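Local coordinates for protein carboxylesterase (Ferroplasma acidiphilum, PDB 3WJ2) that probably hydrolyses carboxylic ester bonds as an esterase of the alpha/beta-hydrolase fold, at residues His135-Lys140 / Gly148-Ala153; Ala164-Cys169 / Glu175-Gln180; Val181-Ser186 / Asn295-Val300; Met245-Asn248 / Leu253-Pro256. All coordinates share one frame; numbering follows the deposited sequence.

Contact 1: His135-Lys140 / Gly148-Ala153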
loop_
_atom_site.group_PDB
_atom_site.type_symbol
_atom_site.label_atom_id
_atom_site.label_comp_id
_atom_site.label_asym_id
_atom_site.label_seq_id
_atom_site.Cartn_x
_atom_site.Cartn_y
_atom_site.Cartn_z
ATOM N N HIS B 135 -15.422 -29.808 -20.435
ATOM C CA HIS B 135 -16.171 -30.127 -21.672
ATOM C C HIS B 135 -16.787 -31.486 -21.605
ATOM O O HIS B 135 -17.932 -31.684 -22.119
ATOM C CB HIS B 135 -15.280 -29.902 -22.900
ATOM C CG HIS B 135 -15.124 -28.457 -23.254
ATOM N ND1 HIS B 135 -16.155 -27.678 -23.755
ATOM C CD2 HIS B 135 -14.087 -27.615 -23.036
ATOM C CE1 HIS B 135 -15.714 -26.439 -23.915
ATOM N NE2 HIS B 135 -14.451 -26.376 -23.507
ATOM N N TYR B 136 -16.137 -32.443 -20.967
ATOM C CA TYR B 136 -16.733 -33.800 -20.813
ATOM C C TYR B 136 -18.037 -33.750 -20.035
ATOM O O TYR B 136 -19.079 -34.327 -20.490
ATOM C CB TYR B 136 -15.707 -34.694 -20.156
ATOM C CG TYR B 136 -16.106 -36.151 -19.912
ATOM C CD1 TYR B 136 -15.561 -37.177 -20.638
ATOM C CD2 TYR B 136 -16.865 -36.458 -18.788
ATOM C CE1 TYR B 136 -15.869 -38.517 -20.294
ATOM C CE2 TYR B 136 -17.160 -37.759 -18.443
ATOM C CZ TYR B 136 -16.655 -38.785 -19.209
ATOM O OH TYR B 136 -16.933 -40.133 -18.799
ATOM N N ILE B 137 -18.014 -33.101 -18.866
ATOM C CA ILE B 137 -19.223 -33.011 -18.076
ATOM C C ILE B 137 -20.290 -32.181 -18.741
ATOM O O ILE B 137 -21.489 -32.534 -18.668
ATOM C CB ILE B 137 -18.915 -32.550 -16.629
ATOM C CG1 ILE B 137 -18.023 -33.623 -16.009
ATOM C CG2 ILE B 137 -20.227 -32.457 -15.809
ATOM C CD1 ILE B 137 -17.172 -33.118 -14.771
ATOM N N ALA B 138 -19.931 -31.124 -19.420
ATOM C CA ALA B 138 -20.913 -30.306 -20.128
ATOM C C ALA B 138 -21.603 -31.144 -21.248
ATOM O O ALA B 138 -22.847 -31.053 -21.423
ATOM C CB ALA B 138 -20.352 -29.078 -20.698
ATOM N N LYS B 139 -20.826 -31.947 -21.965
ATOM C CA LYS B 139 -21.472 -32.786 -23.002
ATOM C C LYS B 139 -22.339 -33.814 -22.401
ATOM O O LYS B 139 -23.400 -34.098 -22.967
ATOM C CB LYS B 139 -20.460 -33.477 -23.861
ATOM C CG LYS B 139 -19.750 -32.532 -24.774
ATOM C CD LYS B 139 -18.542 -33.252 -25.519
ATOM C CE LYS B 139 -18.049 -34.606 -24.898
ATOM N NZ LYS B 139 -16.674 -34.971 -25.428
ATOM N N LYS B 140 -21.918 -34.418 -21.302
ATOM C CA LYS B 140 -22.620 -35.543 -20.719
ATOM C C LYS B 140 -23.471 -35.123 -19.526
ATOM O O LYS B 140 -23.576 -35.855 -18.571
ATOM C CB LYS B 140 -21.616 -36.632 -20.286
ATOM C CG LYS B 140 -20.826 -37.152 -21.500
ATOM C CD LYS B 140 -19.892 -38.214 -21.059
ATOM C CE LYS B 140 -18.863 -38.504 -22.174
ATOM N NZ LYS B 140 -19.536 -38.902 -23.485
ATOM N N GLY B 148 -29.352 -27.919 -15.405
ATOM C CA GLY B 148 -29.150 -26.478 -15.586
ATOM C C GLY B 148 -27.728 -26.186 -16.038
ATOM O O GLY B 148 -27.198 -26.859 -16.962
ATOM N N ARG B 149 -27.136 -25.187 -15.388
ATOM C CA ARG B 149 -25.861 -24.597 -15.884
ATOM C C ARG B 149 -24.694 -25.134 -15.122
ATOM O O ARG B 149 -24.875 -25.797 -14.094
ATOM C CB ARG B 149 -25.844 -23.063 -15.763
ATOM C CG ARG B 149 -26.962 -22.353 -16.597
ATOM C CD ARG B 149 -26.871 -20.784 -16.690
ATOM N NE ARG B 149 -27.838 -20.198 -17.644
ATOM C CZ ARG B 149 -29.037 -19.698 -17.314
ATOM N NH1 ARG B 149 -29.460 -19.732 -16.055
ATOM N NH2 ARG B 149 -29.854 -19.163 -18.250
ATOM N N ILE B 150 -23.498 -25.008 -15.713
ATOM C CA ILE B 150 -22.223 -25.476 -15.100
ATOM C C ILE B 150 -21.250 -24.352 -15.037
ATOM O O ILE B 150 -20.957 -23.741 -16.098
ATOM C CB ILE B 150 -21.682 -26.622 -15.942
ATOM C CG1 ILE B 150 -22.740 -27.773 -16.000
ATOM C CG2 ILE B 150 -20.367 -27.164 -15.326
ATOM C CD1 ILE B 150 -22.293 -28.886 -16.941
ATOM N N GLY B 151 -20.742 -24.099 -13.812
ATOM C CA GLY B 151 -19.602 -23.112 -13.618
ATOM C C GLY B 151 -18.377 -23.888 -13.168
ATOM O O GLY B 151 -18.387 -25.101 -13.046
ATOM N N VAL B 152 -17.313 -23.119 -13.029
ATOM C CA VAL B 152 -16.039 -23.710 -12.585
ATOM C C VAL B 152 -15.492 -22.908 -11.448
ATOM O O VAL B 152 -15.787 -21.728 -11.309
ATOM C CB VAL B 152 -14.989 -23.827 -13.697
ATOM C CG1 VAL B 152 -15.489 -24.817 -14.792
ATOM C CG2 VAL B 152 -14.656 -22.440 -14.362
ATOM N N ALA B 153 -14.692 -23.587 -10.603
ATOM C CA ALA B 153 -14.202 -22.901 -9.393
ATOM C C ALA B 153 -12.945 -23.572 -8.919
ATOM O O ALA B 153 -12.697 -24.735 -9.292
ATOM C CB ALA B 153 -15.283 -23.004 -8.335
#
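Ile150, on strand 150-155, reaches across to Ile137 and Ala138 near the end of helix 125-139, and its side chain carries the whole contact from the strand side. At CB the chain leaves the strand toward the helix and forks. CG2, the branch anti to the backbone N, meets neither Ile137 nor Ala138; outside the contact, the Ile150 side chain also packs on Leu80 of strand 78-82. CG1 takes the position beside the backbone N, and because the chain runs on extended from there (chi2 175°), it acts as a spacer that carries CD1 the full length toward the helix. CD1 is the atom that touches. It comes down on the helix backbone itself, 3.8 Å from Ala138 CA and 4.1 Å from Ala138 N, with Ile137 O also 4.1 Å from Ile150 CD1. Two side-chain methyls complete the surroundings: Ala138 CB lies 4.2 Å from Ile150 CD1, and Ile137 CG2 lies 4.3 Å from the same methyl. The small side chain of Ala138 thus lets the tip approach the main chain. The helix belongs to the crossover from strand 109-113 to strand 150-155, two parallel strands with strand 78-82 between them in the sheet, and the contact fastens the end of that helix to the start of the second strand. No hydrogen bond or charge pair spans the two segments. The attraction is therefore dispersive and undirected: the fit of one buried methyl probably helps set the spacing of helix and strand, without the angular demands of a polar bond.

Contact 2: Ala164-Cys169 / Glu175-Gln180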
loop_
_atom_site.group_PDB
_atom_site.type_symbol
_atom_site.label_atom_id
_atom_site.label_comp_id
_atom_site.label_asym_id
_atom_site.label_seq_id
_atom_site.Cartn_x
_atom_site.Cartn_y
_atom_site.Cartn_z
ATOM N N ALA B 164 -7.711 -20.353 -16.287
ATOM C CA ALA B 164 -7.055 -20.682 -17.571
ATOM C C ALA B 164 -7.971 -21.422 -18.516
ATOM O O ALA B 164 -7.942 -21.164 -19.722
ATOM C CB ALA B 164 -5.842 -21.492 -17.272
ATOM N N LEU B 165 -8.802 -22.321 -17.987
ATOM C CA LEU B 165 -9.640 -23.111 -18.897
ATOM C C LEU B 165 -10.643 -22.134 -19.530
ATOM O O LEU B 165 -10.983 -22.331 -20.715
ATOM C CB LEU B 165 -10.305 -24.342 -18.227
ATOM C CG LEU B 165 -11.482 -24.047 -17.301
ATOM C CD1 LEU B 165 -12.769 -24.100 -18.085
ATOM C CD2 LEU B 165 -11.545 -25.209 -16.275
ATOM N N CYS B 166 -11.095 -21.089 -18.800
ATOM C CA CYS B 166 -12.055 -20.112 -19.361
ATOM C C CYS B 166 -11.398 -19.396 -20.514
ATOM O O CYS B 166 -12.054 -19.223 -21.555
ATOM C CB CYS B 166 -12.510 -19.106 -18.344
ATOM S SG CYS B 166 -13.608 -19.948 -17.102
ATOM N N LEU B 167 -10.139 -19.046 -20.365
ATOM C CA LEU B 167 -9.426 -18.341 -21.460
ATOM C C LEU B 167 -9.383 -19.247 -22.693
ATOM O O LEU B 167 -9.574 -18.792 -23.838
ATOM C CB LEU B 167 -7.967 -18.086 -21.066
ATOM C CG LEU B 167 -7.793 -16.848 -20.242
ATOM C CD1 LEU B 167 -6.375 -16.773 -19.752
ATOM C CD2 LEU B 167 -8.053 -15.484 -21.164
ATOM N N LYS B 168 -9.122 -20.542 -22.516
ATOM C CA LYS B 168 -9.054 -21.425 -23.719
ATOM C C LYS B 168 -10.447 -21.628 -24.346
ATOM O O LYS B 168 -10.586 -21.713 -25.624
ATOM C CB LYS B 168 -8.411 -22.784 -23.327
ATOM C CG LYS B 168 -8.303 -23.698 -24.589
ATOM C CD LYS B 168 -7.492 -24.961 -24.380
ATOM C CE LYS B 168 -7.807 -25.936 -25.619
ATOM N NZ LYS B 168 -6.730 -27.055 -25.417
ATOM N N CYS B 169 -11.511 -21.737 -23.554
ATOM C CA CYS B 169 -12.905 -21.783 -24.081
ATOM C C CYS B 169 -13.134 -20.535 -24.898
ATOM O O CYS B 169 -13.655 -20.673 -26.049
ATOM C CB CYS B 169 -13.974 -21.830 -22.950
ATOM S SG CYS B 169 -13.940 -23.391 -22.014
ATOM N N GLU B 175 -18.173 -23.803 -25.889
ATOM C CA GLU B 175 -19.050 -23.647 -24.714
ATOM C C GLU B 175 -18.209 -23.059 -23.561
ATOM O O GLU B 175 -17.055 -23.446 -23.351
ATOM C CB GLU B 175 -19.653 -24.971 -24.311
ATOM C CG GLU B 175 -20.767 -24.735 -23.273
ATOM C CD GLU B 175 -21.540 -25.961 -22.818
ATOM O OE1 GLU B 175 -21.458 -27.056 -23.437
ATOM O OE2 GLU B 175 -22.269 -25.807 -21.816
ATOM N N MET B 176 -18.761 -22.083 -22.862
ATOM C CA MET B 176 -17.953 -21.456 -21.836
ATOM C C MET B 176 -18.693 -21.794 -20.491
ATOM O O MET B 176 -19.925 -21.901 -20.414
ATOM C CB MET B 176 -17.868 -19.887 -22.172
ATOM C CG MET B 176 -16.661 -19.382 -23.361
ATOM S SD MET B 176 -16.349 -17.905 -22.355
ATOM C CE MET B 176 -15.457 -18.943 -21.195
ATOM N N PRO B 177 -17.924 -21.958 -19.381
ATOM C CA PRO B 177 -18.608 -22.052 -18.075
ATOM C C PRO B 177 -19.477 -20.847 -17.723
ATOM O O PRO B 177 -19.218 -19.730 -18.239
ATOM C CB PRO B 177 -17.431 -22.115 -17.092
ATOM C CG PRO B 177 -16.261 -22.624 -17.910
ATOM C CD PRO B 177 -16.449 -21.935 -19.240
ATOM N N ALA B 178 -20.490 -21.055 -16.848
ATOM C CA ALA B 178 -21.432 -20.024 -16.505
ATOM C C ALA B 178 -20.813 -18.942 -15.590
ATOM O O ALA B 178 -21.278 -17.833 -15.586
ATOM C CB ALA B 178 -22.644 -20.656 -15.819
ATOM N N VAL B 179 -19.801 -19.362 -14.807
ATOM C CA VAL B 179 -19.168 -18.470 -13.832
ATOM C C VAL B 179 -17.799 -19.083 -13.538
ATOM O O VAL B 179 -17.664 -20.296 -13.746
ATOM C CB VAL B 179 -20.034 -18.296 -12.607
ATOM C CG1 VAL B 179 -20.287 -19.669 -11.828
ATOM C CG2 VAL B 179 -19.304 -17.236 -11.662
ATOM N N GLN B 180 -16.855 -18.224 -13.158
ATOM C CA GLN B 180 -15.557 -18.665 -12.663
ATOM C C GLN B 180 -15.423 -18.146 -11.283
ATOM O O GLN B 180 -15.440 -16.954 -11.076
ATOM C CB GLN B 180 -14.402 -18.263 -13.639
ATOM C CG GLN B 180 -14.361 -16.732 -13.928
ATOM C CD GLN B 180 -13.243 -16.368 -14.858
ATOM O OE1 GLN B 180 -12.154 -16.857 -14.713
ATOM N NE2 GLN B 180 -13.537 -15.447 -15.849
#
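Met176 folds back against Cys166 and Cys169 on helix 157-172, while the neighbouring Pro177 turns CG and CD of its ring to the same helix. The methionine chain bends at both chi2 (-142°) and chi3 (75°), a hooked shape that brings CE back to the helix. CG packs 3.7 Å from Cys169 CB, and the hook returns Met176 CE to within 3.7 Å of that same Cys169 CB. The methyl also sits 3.4 Å from Cys166 O, beside a carbonyl of the helix backbone. An alanine here is likely to lose the packing on Cys169 and Cys166, opening a gap between loop and helix. Pro177 stands across Leu165 at an oblique angle, its CG 3.8 Å from Leu165 CD1. The same Pro177 CG lies 3.9 Å from Cys166 SG, and the adjoining CD faces Cys169 SG, so the two thiols and the leucine methyl form a shallow seat for the ring. Farther along, Gln180 CB meets Cys166 SG at 3.9 Å, while the amide NE2 turns to the carbonyl of Pro241. The arrangement is the second half of a beta-alpha-beta crossover: helix 157-172, which follows the probable nucleophile elbow of this hydrolase fold, leads through this loop into strand 180-183, the sheet neighbour of strand 150-155.

Contact 3: Val181-Ser186 / Asn295-Val300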
loop_
_atom_site.group_PDB
_atom_site.type_symbol
_atom_site.label_atom_id
_atom_site.label_comp_id
_atom_site.label_asym_id
_atom_site.label_seq_id
_atom_site.Cartn_x
_atom_site.Cartn_y
_atom_site.Cartn_z
ATOM N N VAL B 181 -15.275 -19.060 -10.320
ATOM C CA VAL B 181 -15.259 -18.628 -8.879
ATOM C C VAL B 181 -13.795 -18.909 -8.435
ATOM O O VAL B 181 -13.300 -20.084 -8.411
ATOM C CB VAL B 181 -16.159 -19.502 -8.087
ATOM C CG1 VAL B 181 -16.053 -18.974 -6.624
ATOM C CG2 VAL B 181 -17.590 -19.353 -8.564
ATOM N N LEU B 182 -13.058 -17.809 -8.201
ATOM C CA LEU B 182 -11.601 -17.958 -8.078
ATOM C C LEU B 182 -11.185 -17.562 -6.683
ATOM O O LEU B 182 -11.073 -16.400 -6.342
ATOM C CB LEU B 182 -10.858 -16.955 -9.094
ATOM C CG LEU B 182 -11.368 -17.172 -10.538
ATOM C CD1 LEU B 182 -10.745 -16.023 -11.456
ATOM C CD2 LEU B 182 -11.083 -18.560 -11.142
ATOM N N PHE B 183 -10.833 -18.587 -5.858
ATOM C CA PHE B 183 -10.267 -18.224 -4.565
ATOM C C PHE B 183 -8.772 -18.188 -4.687
ATOM O O PHE B 183 -8.054 -19.204 -4.887
ATOM C CB PHE B 183 -10.621 -19.408 -3.517
ATOM C CG PHE B 183 -12.034 -19.386 -3.039
ATOM C CD1 PHE B 183 -12.390 -18.636 -1.919
ATOM C CD2 PHE B 183 -12.999 -20.230 -3.659
ATOM C CE1 PHE B 183 -13.750 -18.581 -1.518
ATOM C CE2 PHE B 183 -14.370 -20.213 -3.213
ATOM C CZ PHE B 183 -14.707 -19.416 -2.115
ATOM N N TYR B 184 -8.258 -16.938 -4.573
ATOM C CA TYR B 184 -6.807 -16.680 -4.572
ATOM C C TYR B 184 -5.974 -17.573 -5.532
ATOM O O TYR B 184 -5.011 -18.295 -5.137
ATOM C CB TYR B 184 -6.241 -16.663 -3.110
ATOM C CG TYR B 184 -6.713 -17.807 -2.234
ATOM C CD1 TYR B 184 -5.993 -18.980 -2.245
ATOM C CD2 TYR B 184 -7.880 -17.628 -1.483
ATOM C CE1 TYR B 184 -6.445 -20.034 -1.352
ATOM C CE2 TYR B 184 -8.335 -18.606 -0.602
ATOM C CZ TYR B 184 -7.605 -19.763 -0.598
ATOM O OH TYR B 184 -8.072 -20.835 0.243
ATOM N N PRO B 185 -6.208 -17.433 -6.883
ATOM C CA PRO B 185 -5.432 -18.240 -7.824
ATOM C C PRO B 185 -3.935 -17.765 -7.936
ATOM O O PRO B 185 -3.647 -16.564 -7.686
ATOM C CB PRO B 185 -6.048 -17.856 -9.192
ATOM C CG PRO B 185 -6.810 -16.536 -8.943
ATOM C CD PRO B 185 -7.284 -16.622 -7.448
ATOM N N SER B 186 -3.055 -18.666 -8.339
ATOM C CA SER B 186 -1.721 -18.285 -8.846
ATOM C C SER B 186 -2.044 -17.801 -10.304
ATOM O O SER B 186 -2.931 -18.365 -10.995
ATOM C CB SER B 186 -0.686 -19.397 -8.719
ATOM O OG SER B 186 -1.300 -20.586 -9.281
ATOM N N ASN B 295 -16.945 -17.154 7.085
ATOM C CA ASN B 295 -17.948 -16.214 6.620
ATOM C C ASN B 295 -17.625 -15.777 5.143
ATOM O O ASN B 295 -18.582 -15.610 4.391
ATOM C CB ASN B 295 -17.985 -15.016 7.495
ATOM C CG ASN B 295 -18.749 -15.290 8.748
ATOM O OD1 ASN B 295 -18.274 -14.929 9.856
ATOM N ND2 ASN B 295 -19.868 -15.922 8.620
ATOM N N ILE B 296 -16.375 -15.607 4.792
ATOM C CA ILE B 296 -16.035 -15.242 3.347
ATOM C C ILE B 296 -16.442 -16.365 2.446
ATOM O O ILE B 296 -17.062 -16.111 1.369
ATOM C CB ILE B 296 -14.547 -14.840 3.240
ATOM C CG1 ILE B 296 -14.384 -13.505 3.916
ATOM C CG2 ILE B 296 -14.019 -14.851 1.743
ATOM C CD1 ILE B 296 -12.876 -13.212 4.185
ATOM N N VAL B 297 -16.120 -17.617 2.821
ATOM C CA VAL B 297 -16.539 -18.733 1.985
ATOM C C VAL B 297 -18.076 -18.808 1.914
ATOM O O VAL B 297 -18.640 -19.048 0.856
ATOM C CB VAL B 297 -15.954 -20.071 2.534
ATOM C CG1 VAL B 297 -16.564 -21.273 1.690
ATOM C CG2 VAL B 297 -14.461 -20.071 2.501
ATOM N N LYS B 298 -18.805 -18.670 3.053
ATOM C CA LYS B 298 -20.275 -18.644 3.021
ATOM C C LYS B 298 -20.859 -17.548 2.099
ATOM O O LYS B 298 -21.817 -17.754 1.345
ATOM C CB LYS B 298 -20.817 -18.374 4.450
ATOM C CG LYS B 298 -20.774 -19.550 5.292
ATOM C CD LYS B 298 -21.173 -19.189 6.806
ATOM C CE LYS B 298 -22.485 -18.676 6.945
ATOM N NZ LYS B 298 -22.691 -18.830 8.442
ATOM N N MET B 299 -20.214 -16.341 2.133
ATOM C CA MET B 299 -20.620 -15.172 1.324
ATOM C C MET B 299 -20.576 -15.637 -0.166
ATOM O O MET B 299 -21.530 -15.411 -0.909
ATOM C CB MET B 299 -19.651 -13.977 1.543
ATOM C CG MET B 299 -20.078 -13.208 2.683
ATOM S SD MET B 299 -18.620 -11.960 2.777
ATOM C CE MET B 299 -19.806 -11.137 3.626
ATOM N N VAL B 300 -19.482 -16.175 -0.576
ATOM C CA VAL B 300 -19.294 -16.583 -1.975
ATOM C C VAL B 300 -20.257 -17.700 -2.323
ATOM O O VAL B 300 -20.970 -17.642 -3.332
ATOM C CB VAL B 300 -17.841 -16.977 -2.209
ATOM C CG1 VAL B 300 -17.713 -17.566 -3.600
ATOM C CG2 VAL B 300 -16.938 -15.693 -2.085
#
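Val181 and Phe183, on one side of strand 180-183, meet Val300 and Val297 of helix 291-303 in a helix-on-sheet layer of the alpha/beta-hydrolase fold. Strand 181-183 and helix 295-300 run nearly antiparallel, at 169°, with their axes 11.3 Å apart at closest approach. Aliphatic packing comes first. Val181 and Val300 lie alongside each other, running opposite ways and touching through one methyl each: Val181 CG1 lies 3.7 Å from Val300 CG1. Val300 CG1 is placed for this by a first torsion of 173°, which sets it opposite the backbone N and next to the carbonyl carbon. Contacts of the aromatic ring form the second group. Phe183 and Val300 approach each other head-on from strand and helix, meeting through CZ and CG1, and both Val300 and Val297 meet the ring obliquely. Phe183 CE1 is 4.3 Å from Val297 CG2, a loose touch. Phe183 CB lies over one face of the Tyr184 ring, 3.7 Å above its plane and toward the rim. Polar links lie outside the contact itself. Tyr184 OH bonds to the backbone N of Ala284, and on the helix Lys298 NZ forms a salt bridge with Asp306 of a second subunit. The same helix therefore packs on the sheet through its valines and meets the second subunit through Lys298 among others. Val297 is further packed by Phe101 and Leu102 of helix 96-106, a second helix that also reaches Phe183 through Tyr98. At the centre of the contact Val300 CG1 serves two partners at once, sitting 3.8 Å from Phe183 CZ while it also touches the valine methyl of the strand.

Contact 4: Met245-Asn248 / Leu253-Pro256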
loop_
_atom_site.group_PDB
_atom_site.type_symbol
_atom_site.label_atom_id
_atom_site.label_comp_id
_atom_site.label_asym_id
_atom_site.label_seq_id
_atom_site.Cartn_x
_atom_site.Cartn_y
_atom_site.Cartn_z
ATOM N N MET B 245 -13.817 -13.165 -7.475
ATOM C CA MET B 245 -12.389 -13.246 -7.123
ATOM C C MET B 245 -12.283 -12.955 -5.647
ATOM O O MET B 245 -12.815 -11.969 -5.160
ATOM C CB MET B 245 -11.505 -12.210 -7.858
ATOM C CG MET B 245 -10.079 -12.173 -7.342
ATOM S SD MET B 245 -9.103 -13.609 -7.933
ATOM C CE MET B 245 -8.783 -13.155 -9.706
ATOM N N VAL B 246 -11.626 -13.902 -4.936
ATOM C CA VAL B 246 -11.359 -13.644 -3.484
ATOM C C VAL B 246 -9.865 -13.634 -3.339
ATOM O O VAL B 246 -9.141 -14.542 -3.708
ATOM C CB VAL B 246 -11.916 -14.859 -2.664
ATOM C CG1 VAL B 246 -11.581 -14.642 -1.175
ATOM C CG2 VAL B 246 -13.488 -14.960 -2.906
ATOM N N THR B 247 -9.354 -12.550 -2.753
ATOM C CA THR B 247 -7.926 -12.471 -2.410
ATOM C C THR B 247 -7.825 -12.293 -0.895
ATOM O O THR B 247 -8.812 -12.073 -0.178
ATOM C CB THR B 247 -7.293 -11.158 -3.079
ATOM O OG1 THR B 247 -7.766 -10.011 -2.372
ATOM C CG2 THR B 247 -7.785 -11.077 -4.529
ATOM N N ASN B 248 -6.590 -12.517 -0.442
ATOM C CA ASN B 248 -6.341 -12.420 1.036
ATOM C C ASN B 248 -5.365 -11.260 1.263
ATOM O O ASN B 248 -4.389 -11.132 0.531
ATOM C CB ASN B 248 -5.595 -13.684 1.464
ATOM C CG ASN B 248 -6.408 -14.952 1.134
ATOM O OD1 ASN B 248 -7.504 -15.121 1.633
ATOM N ND2 ASN B 248 -5.845 -15.808 0.328
ATOM N N LEU B 253 0.451 -13.943 -3.164
ATOM C CA LEU B 253 -0.245 -14.013 -4.444
ATOM C C LEU B 253 -1.276 -12.914 -4.680
ATOM O O LEU B 253 -1.924 -12.868 -5.711
ATOM C CB LEU B 253 -1.029 -15.357 -4.546
ATOM C CG LEU B 253 -0.084 -16.509 -4.559
ATOM C CD1 LEU B 253 -0.893 -17.821 -4.987
ATOM C CD2 LEU B 253 1.175 -16.403 -5.320
ATOM N N ARG B 254 -1.530 -12.028 -3.694
ATOM C CA ARG B 254 -2.638 -11.113 -3.707
ATOM C C ARG B 254 -2.564 -10.074 -4.853
ATOM O O ARG B 254 -3.567 -9.824 -5.510
ATOM C CB ARG B 254 -2.633 -10.346 -2.357
ATOM C CG ARG B 254 -3.734 -9.264 -2.205
ATOM C CD ARG B 254 -3.396 -8.351 -1.003
ATOM N NE ARG B 254 -2.370 -7.427 -1.460
ATOM C CZ ARG B 254 -1.797 -6.559 -0.610
ATOM N NH1 ARG B 254 -1.999 -6.654 0.714
ATOM N NH2 ARG B 254 -0.902 -5.692 -1.081
ATOM N N ASP B 255 -1.426 -9.401 -4.983
ATOM C CA ASP B 255 -1.469 -8.227 -5.948
ATOM C C ASP B 255 -1.818 -8.645 -7.421
ATOM O O ASP B 255 -2.706 -8.018 -8.026
ATOM C CB ASP B 255 -0.192 -7.416 -5.924
ATOM C CG ASP B 255 -0.067 -6.530 -4.617
ATOM O OD1 ASP B 255 -1.056 -6.371 -3.895
ATOM O OD2 ASP B 255 1.045 -6.014 -4.395
ATOM N N PRO B 256 -1.200 -9.728 -7.941
ATOM C CA PRO B 256 -1.638 -10.129 -9.296
ATOM C C PRO B 256 -3.116 -10.490 -9.402
ATOM O O PRO B 256 -3.747 -10.263 -10.455
ATOM C CB PRO B 256 -0.708 -11.347 -9.628
ATOM C CG PRO B 256 0.553 -11.138 -8.734
ATOM C CD PRO B 256 -0.109 -10.587 -7.441
#
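The guanidinium of Arg254, whose aliphatic stem lies against Asn248 and Thr247, holds Asp255 OD1 at its edge, 1° from its own plane. The grip is side-on, with two nitrogens on one oxygen: Arg254 NE to Asp255 OD1 is 3.0 Å, and Arg254 NH2 to the same atom is 2.9 Å. Relative to the carboxylate plane, NE stands above, whereas NH2 arrives on the syn side. The remaining nitrogen, NH1, binds the carbonyl of Glu249. The aliphatic stem leans on the strand: Asn248 O lies 3.3 Å from Arg254 CD and 3.4 Å from Arg254 CG. This joins the end of strand 243-248 to the first turn of helix 254-266 in a beta-alpha-beta unit that continues into strand 271-280. Thr247 lies aslant the stem, its OG1 4.1 Å from Arg254 CG, and spends its hydroxyl on Glu258 of the helix. A leucine in place of Arg254 would probably leave Asp255 OD1 and the Glu249 carbonyl without their donors. Asn248, the other strand partner, has its OD1 bonded to Ser283 and its ND2 to Asp251.

How the contacts relate
Contact 1 closes the first loop from the N terminus, bringing helix 125-139 back to strand 150-155 across a seven-residue loop. Contact 2 follows in series, closing helix 157-172 onto the loop that enters strand 180-183; the two touch where Ala178 and Val179 pair with strand 150-155. Contact 3 opens at the next residue, and its two segments are separated by 108 residues; it fastens helix 291-303 to strand 180-183. Within that long span lies contact 4, which ties strand 243-248 to helix 254-266. Strands 180-183 and 243-248 pair side by side, so contacts 3 and 4 meet, while contacts 1 and 4 lie about 26 Å apart between centres.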